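Local coordinates for sefir domain protein (Bacillus cereus F65185, PDB 5Y8E) that probably acts in intracellular signalling as a bacterial SEFIR domain that associates with other SEFIR domains, at residues C65-R76 and E108-F117. Sequence-based numbering, arbitrary orientation.
Sequences CDKDYCEKANTR and ENGEYFLPDF
Pro115 meets helix 67-75 where small side chains let a chain pass close: its CG lies 3.9 Å from Ala73 CB, and the CA atoms of Cys70 and Pro115 are only 4.9 Å apart. On its other flank, Pro115 CD touches Cys65 SG at the end of strand 60-65. This buried seam illustrates how a segment without regular structure can pack snugly on a helix. Cys70 adds its CB, 4.3 Å from Phe113 CB. At the start of the helix, Phe113 is the residue most covered across the contact; Lys67 CB sits over one face of its ring in a CH-pi contact, 4.0 Å from the centroid.

Toward solvent the packing gives way to polar pairs at both ends. The Lys67 chain, bent at chi3 (-101°), crosses the Glu108 side chain at about a right angle, and NZ forms a salt bridge 2.7 Å from OE2, approaching from above the carboxylate plane. At the other end, Asp116 N donates an almost straight bond (177°) to a lone pair of Asn74 OD1, while the Asn74 amide and Asp116 carboxylate stack nearly parallel. Beside them, Arg76 clasps Ala73 O side-on with NE and NH2, and that same oxygen lies at the edge of the Phe117 ring, 3.4 Å from CE2.

Helix 67-75 directly follows strand 60-65, which pairs in parallel with strand 100-108. A type I' turn, Glu108 to Glu111, links the latter to antiparallel strand 111-112; residues 113-117 continue across the helix, and Phe117 ends against Pro89 and Tyr92 of helix 89-93.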
ATOM      1  N   CYS A  65      -5.053  -0.980   3.614  1.00  9.77           N
ATOM      2  CA  CYS A  65      -5.487  -0.667   4.959  1.00 10.70           C
ATOM      3  C   CYS A  65      -6.814  -1.312   5.302  1.00 12.92           C
ATOM      4  O   CYS A  65      -7.862  -0.664   5.248  1.00 13.23           O
ATOM      5  CB  CYS A  65      -5.574   0.843   5.123  1.00 11.43           C
ATOM      6  SG  CYS A  65      -3.974   1.675   5.074  1.00 14.03           S
ATOM      7  N   ASP A  66      -6.779  -2.596   5.640  1.00 15.22           N
ATOM      8  CA  ASP A  66      -7.923  -3.192   6.310  1.00 15.84           C
ATOM      9  C   ASP A  66      -7.784  -2.937   7.810  1.00 17.58           C
ATOM     10  O   ASP A  66      -6.788  -2.348   8.254  1.00 16.37           O
ATOM     11  CB  ASP A  66      -8.087  -4.683   5.963  1.00 15.20           C
ATOM     12  CG  ASP A  66      -6.889  -5.540   6.371  1.00 21.07           C
ATOM     13  OD1 ASP A  66      -5.795  -5.002   6.667  1.00 20.18           O
ATOM     14  OD2 ASP A  66      -7.044  -6.780   6.369  1.00 20.84           O
ATOM     15  N   LYS A  67      -8.777  -3.353   8.586  1.00 15.49           N
ATOM     16  CA  LYS A  67      -8.768  -3.090  10.025  1.00 18.17           C
ATOM     17  C   LYS A  67      -7.525  -3.686  10.683  1.00 19.79           C
ATOM     18  O   LYS A  67      -6.888  -3.052  11.529  1.00 21.41           O
ATOM     19  CB  LYS A  67     -10.035  -3.641  10.677  1.00 19.34           C
ATOM     20  CG  LYS A  67     -10.045  -3.541  12.193  1.00 23.98           C
ATOM     21  CD  LYS A  67     -11.418  -3.852  12.760  1.00 33.83           C
ATOM     22  CE  LYS A  67     -12.155  -2.567  13.116  1.00 42.44           C
ATOM     23  NZ  LYS A  67     -13.590  -2.791  13.476  1.00 44.43           N
ATOM     24  N   ASP A  68      -7.178  -4.899  10.266  1.00 19.63           N
ATOM     25  CA  ASP A  68      -6.043  -5.619  10.834  1.00 18.31           C
ATOM     26  C   ASP A  68      -4.732  -4.866  10.643  1.00 18.17           C
ATOM     27  O   ASP A  68      -3.950  -4.718  11.583  1.00 20.88           O
ATOM     28  CB  ASP A  68      -5.940  -7.012  10.209  1.00 24.09           C
ATOM     29  CG  ASP A  68      -4.805  -7.832  10.793  1.00 35.18           C
ATOM     30  OD1 ASP A  68      -4.890  -8.190  11.989  1.00 36.18           O
ATOM     31  OD2 ASP A  68      -3.836  -8.123  10.057  1.00 36.89           O
ATOM     32  N   TYR A  69      -4.489  -4.396   9.425  1.00 15.12           N
ATOM     33  CA  TYR A  69      -3.244  -3.701   9.119  1.00 15.27           C
ATOM     34  C   TYR A  69      -3.125  -2.469  10.001  1.00 18.48           C
ATOM     35  O   TYR A  69      -2.087  -2.212  10.601  1.00 17.06           O
ATOM     36  CB  TYR A  69      -3.231  -3.285   7.648  1.00 13.10           C
ATOM     37  CG  TYR A  69      -1.907  -2.743   7.153  1.00 14.17           C
ATOM     38  CD1 TYR A  69      -1.556  -1.414   7.361  1.00 13.54           C
ATOM     39  CD2 TYR A  69      -1.015  -3.557   6.463  1.00 15.60           C
ATOM     40  CE1 TYR A  69      -0.352  -0.911   6.905  1.00 15.50           C
ATOM     41  CE2 TYR A  69       0.198  -3.063   5.998  1.00 15.80           C
ATOM     42  CZ  TYR A  69       0.518  -1.739   6.224  1.00 14.44           C
ATOM     43  OH  TYR A  69       1.712  -1.235   5.768  1.00 12.85           O
ATOM     44  N   CYS A  70      -4.215  -1.721  10.091  1.00 16.88           N
ATOM     45  CA  CYS A  70      -4.256  -0.456  10.826  0.50 17.23           C
ATOM     46  C   CYS A  70      -4.030  -0.658  12.321  1.00 20.44           C
ATOM     47  O   CYS A  70      -3.279   0.080  12.963  1.00 21.13           O
ATOM     48  CB  CYS A  70      -5.612   0.226  10.585  0.50 15.57           C
ATOM     49  SG  CYS A  70      -5.814   1.880  11.306  0.50 20.06           S
ATOM     50  N   GLU A  71      -4.700  -1.661  12.881  1.00 21.27           N
ATOM     51  CA  GLU A  71      -4.595  -1.909  14.314  1.00 25.08           C
ATOM     52  C   GLU A  71      -3.184  -2.364  14.706  1.00 23.00           C
ATOM     53  O   GLU A  71      -2.672  -1.983  15.759  1.00 24.86           O
ATOM     54  CB  GLU A  71      -5.669  -2.903  14.780  1.00 31.16           C
ATOM     55  CG  GLU A  71      -7.088  -2.385  14.545  1.00 41.90           C
ATOM     56  CD  GLU A  71      -8.133  -3.066  15.409  1.00 53.63           C
ATOM     57  OE1 GLU A  71      -8.008  -4.285  15.663  1.00 57.45           O
ATOM     58  OE2 GLU A  71      -9.087  -2.375  15.834  1.00 56.49           O
ATOM     59  N   LYS A  72      -2.549  -3.148  13.841  1.00 21.60           N
ATOM     60  CA  LYS A  72      -1.186  -3.606  14.090  1.00 22.24           C
ATOM     61  C   LYS A  72      -0.181  -2.479  13.862  1.00 21.49           C
ATOM     62  O   LYS A  72       0.811  -2.355  14.586  1.00 24.03           O
ATOM     63  CB  LYS A  72      -0.866  -4.802  13.195  1.00 23.73           C
ATOM     64  CG  LYS A  72      -1.528  -6.121  13.626  1.00 26.22           C
ATOM     65  CD  LYS A  72      -1.644  -7.082  12.445  1.00 33.26           C
ATOM     66  CE  LYS A  72      -1.783  -8.537  12.882  1.00 39.61           C
ATOM     67  NZ  LYS A  72      -0.456  -9.161  13.158  1.00 43.82           N
ATOM     68  N   ALA A  73      -0.451  -1.653  12.858  1.00 17.95           N
ATOM     69  CA  ALA A  73       0.389  -0.493  12.571  1.00 20.26           C
ATOM     70  C   ALA A  73       0.345   0.473  13.745  1.00 25.01           C
ATOM     71  O   ALA A  73       1.346   1.115  14.081  1.00 20.20           O
ATOM     72  CB  ALA A  73      -0.077   0.197  11.311  1.00 17.55           C
ATOM     73  N   ASN A  74      -0.825   0.571  14.370  1.00 20.50           N
ATOM     74  CA  ASN A  74      -1.009   1.455  15.510  1.00 25.15           C
ATOM     75  C   ASN A  74      -0.428   0.916  16.818  1.00 31.71           C
ATOM     76  O   ASN A  74      -0.006   1.691  17.672  1.00 35.33           O
ATOM     77  CB  ASN A  74      -2.496   1.778  15.691  1.00 26.14           C
ATOM     78  CG  ASN A  74      -3.031   2.712  14.621  1.00 25.32           C
ATOM     79  OD1 ASN A  74      -2.272   3.430  13.966  1.00 23.85           O
ATOM     80  ND2 ASN A  74      -4.349   2.717  14.449  1.00 27.15           N
ATOM     81  N   THR A  75      -0.402  -0.406  16.971  1.00 34.69           N
ATOM     82  CA  THR A  75      -0.032  -1.016  18.251  1.00 40.99           C
ATOM     83  C   THR A  75       1.428  -1.475  18.342  1.00 43.19           C
ATOM     84  O   THR A  75       2.137  -1.103  19.283  1.00 46.72           O
ATOM     85  CB  THR A  75      -0.960  -2.195  18.592  1.00 43.94           C
ATOM     86  OG1 THR A  75      -2.324  -1.770  18.488  1.00 48.94           O
ATOM     87  CG2 THR A  75      -0.695  -2.691  20.005  1.00 47.06           C
ATOM     88  N   ARG A  76       1.861  -2.290  17.378  1.00 44.95           N
ATOM     89  CA  ARG A  76       3.221  -2.838  17.357  1.00 46.91           C
ATOM     90  C   ARG A  76       3.531  -3.665  18.607  1.00 47.83           C
ATOM     91  O   ARG A  76       4.512  -3.393  19.296  1.00 47.28           O
ATOM     92  CB  ARG A  76       4.257  -1.715  17.214  1.00 47.04           C
ATOM     93  CG  ARG A  76       4.681  -1.405  15.795  1.00 49.06           C
ATOM     94  CD  ARG A  76       5.165   0.034  15.676  1.00 47.54           C
ATOM     95  NE  ARG A  76       4.043   0.964  15.572  1.00 49.55           N
ATOM     96  CZ  ARG A  76       3.978   2.133  16.200  1.00 45.83           C
ATOM     97  NH1 ARG A  76       4.972   2.519  16.985  1.00 43.63           N
ATOM     98  NH2 ARG A  76       2.916   2.914  16.044  1.00 44.63           N
ATOM     99  N   GLU A 108     -14.432   2.885  10.117  1.00 20.48           N
ATOM    100  CA  GLU A 108     -14.864   2.747  11.498  1.00 25.27           C
ATOM    101  C   GLU A 108     -15.059   4.136  12.093  1.00 22.37           C
ATOM    102  O   GLU A 108     -14.218   5.017  11.897  1.00 22.86           O
ATOM    103  CB  GLU A 108     -13.810   1.972  12.287  1.00 29.48           C
ATOM    104  CG  GLU A 108     -14.235   1.561  13.679  1.00 40.65           C
ATOM    105  CD  GLU A 108     -13.260   0.581  14.309  1.00 46.58           C
ATOM    106  OE1 GLU A 108     -12.042   0.864  14.312  1.00 43.92           O
ATOM    107  OE2 GLU A 108     -13.719  -0.475  14.794  1.00 52.77           O
ATOM    108  N   ASN A 109     -16.170   4.335  12.798  1.00 23.67           N
ATOM    109  CA  ASN A 109     -16.469   5.625  13.419  1.00 25.07           C
ATOM    110  C   ASN A 109     -16.436   6.752  12.388  1.00 24.97           C
ATOM    111  O   ASN A 109     -15.979   7.860  12.674  1.00 25.61           O
ATOM    112  CB  ASN A 109     -15.481   5.910  14.558  1.00 37.85           C
ATOM    113  CG  ASN A 109     -15.338   4.738  15.514  1.00 45.39           C
ATOM    114  OD1 ASN A 109     -16.306   4.025  15.791  1.00 46.52           O
ATOM    115  ND2 ASN A 109     -14.126   4.530  16.021  1.00 48.41           N
ATOM    116  N   GLY A 110     -16.887   6.442  11.177  1.00 24.18           N
ATOM    117  CA  GLY A 110     -16.965   7.424  10.113  1.00 27.91           C
ATOM    118  C   GLY A 110     -15.634   7.809   9.492  1.00 30.17           C
ATOM    119  O   GLY A 110     -15.558   8.800   8.762  1.00 27.28           O
ATOM    120  N   GLU A 111     -14.586   7.036   9.771  1.00 22.19           N
ATOM    121  CA  GLU A 111     -13.268   7.335   9.210  1.00 22.21           C
ATOM    122  C   GLU A 111     -12.605   6.130   8.578  1.00 22.27           C
ATOM    123  O   GLU A 111     -12.825   4.992   8.997  1.00 19.49           O
ATOM    124  CB  GLU A 111     -12.337   7.903  10.277  1.00 26.33           C
ATOM    125  CG  GLU A 111     -12.840   9.178  10.909  1.00 35.77           C
ATOM    126  CD  GLU A 111     -12.675   9.164  12.410  1.00 52.51           C
ATOM    127  OE1 GLU A 111     -11.554   8.865  12.878  1.00 55.45           O
ATOM    128  OE2 GLU A 111     -13.669   9.437  13.123  1.00 60.31           O
ATOM    129  N   TYR A 112     -11.773   6.402   7.577  1.00 26.13           N
ATOM    130  CA  TYR A 112     -10.993   5.374   6.900  1.00 27.45           C
ATOM    131  C   TYR A 112     -10.016   4.672   7.829  1.00 21.84           C
ATOM    132  O   TYR A 112      -9.459   5.278   8.752  1.00 22.70           O
ATOM    133  CB  TYR A 112     -10.215   5.988   5.735  1.00 30.68           C
ATOM    134  CG  TYR A 112     -11.084   6.394   4.572  1.00 35.25           C
ATOM    135  CD1 TYR A 112     -12.233   5.681   4.263  1.00 36.93           C
ATOM    136  CD2 TYR A 112     -10.758   7.494   3.786  1.00 37.38           C
ATOM    137  CE1 TYR A 112     -13.030   6.045   3.210  1.00 40.44           C
ATOM    138  CE2 TYR A 112     -11.548   7.866   2.726  1.00 38.39           C
ATOM    139  CZ  TYR A 112     -12.685   7.136   2.444  1.00 42.89           C
ATOM    140  OH  TYR A 112     -13.494   7.494   1.389  1.00 47.45           O
ATOM    141  N   PHE A 113      -9.819   3.383   7.578  1.00 19.80           N
ATOM    142  CA  PHE A 113      -8.733   2.659   8.206  1.00 19.38           C
ATOM    143  C   PHE A 113      -7.446   3.227   7.645  1.00 31.35           C
ATOM    144  O   PHE A 113      -7.109   3.017   6.481  1.00 35.60           O
ATOM    145  CB  PHE A 113      -8.846   1.163   7.927  1.00 15.26           C
ATOM    146  CG  PHE A 113     -10.037   0.520   8.578  1.00 15.82           C
ATOM    147  CD1 PHE A 113     -10.269   0.674   9.938  1.00 23.78           C
ATOM    148  CD2 PHE A 113     -10.933  -0.226   7.827  1.00 15.48           C
ATOM    149  CE1 PHE A 113     -11.366   0.087  10.537  1.00 23.92           C
ATOM    150  CE2 PHE A 113     -12.031  -0.815   8.420  1.00 17.57           C
ATOM    151  CZ  PHE A 113     -12.249  -0.655   9.775  1.00 20.90           C
ATOM    152  N   LEU A 114      -6.781   4.012   8.479  1.00 16.26           N
ATOM    153  CA  LEU A 114      -5.509   4.627   8.145  0.53 21.33           C
ATOM    154  C   LEU A 114      -4.697   4.603   9.429  1.00 21.62           C
ATOM    155  O   LEU A 114      -5.221   4.940  10.494  1.00 23.32           O
ATOM    156  CB  LEU A 114      -5.733   6.070   7.691  0.53 22.84           C
ATOM    157  CG  LEU A 114      -4.797   6.697   6.659  0.53 21.62           C
ATOM    158  CD1 LEU A 114      -4.702   5.804   5.445  0.53 21.17           C
ATOM    159  CD2 LEU A 114      -5.306   8.061   6.256  0.53 21.28           C
ATOM    160  N   PRO A 115      -3.423   4.187   9.346  1.00 24.51           N
ATOM    161  CA  PRO A 115      -2.620   4.196  10.574  1.00 21.87           C
ATOM    162  C   PRO A 115      -2.506   5.608  11.139  1.00 25.26           C
ATOM    163  O   PRO A 115      -2.523   6.558  10.349  1.00 22.06           O
ATOM    164  CB  PRO A 115      -1.257   3.693  10.095  1.00 20.73           C
ATOM    165  CG  PRO A 115      -1.585   2.818   8.927  1.00 19.03           C
ATOM    166  CD  PRO A 115      -2.715   3.537   8.229  1.00 21.98           C
ATOM    167  N   ASP A 116      -2.411   5.730  12.465  1.00 28.24           N
ATOM    168  CA  ASP A 116      -2.417   7.021  13.168  1.00 31.61           C
ATOM    169  C   ASP A 116      -1.345   7.983  12.670  1.00 33.39           C
ATOM    170  O   ASP A 116      -1.539   9.204  12.658  1.00 34.90           O
ATOM    171  CB  ASP A 116      -2.176   6.817  14.670  1.00 39.77           C
ATOM    172  CG  ASP A 116      -3.335   6.146  15.376  1.00 47.39           C
ATOM    173  OD1 ASP A 116      -4.495   6.322  14.941  1.00 51.22           O
ATOM    174  OD2 ASP A 116      -3.078   5.448  16.382  1.00 50.76           O
ATOM    175  N   PHE A 117      -0.207   7.422  12.277  1.00 25.83           N
ATOM    176  CA  PHE A 117       0.983   8.217  11.996  1.00 29.56           C
ATOM    177  C   PHE A 117       1.119   8.654  10.544  1.00 28.90           C
ATOM    178  O   PHE A 117       2.047   9.388  10.199  1.00 28.42           O
ATOM    179  CB  PHE A 117       2.243   7.478  12.455  1.00 30.59           C
ATOM    180  CG  PHE A 117       2.392   6.113  11.874  1.00 28.22           C
ATOM    181  CD1 PHE A 117       3.006   5.936  10.646  1.00 25.46           C
ATOM    182  CD2 PHE A 117       1.939   5.001  12.567  1.00 27.23           C
ATOM    183  CE1 PHE A 117       3.147   4.675  10.106  1.00 24.05           C
ATOM    184  CE2 PHE A 117       2.081   3.736  12.039  1.00 26.28           C
ATOM    185  CZ  PHE A 117       2.685   3.570  10.804  1.00 21.74           C
TER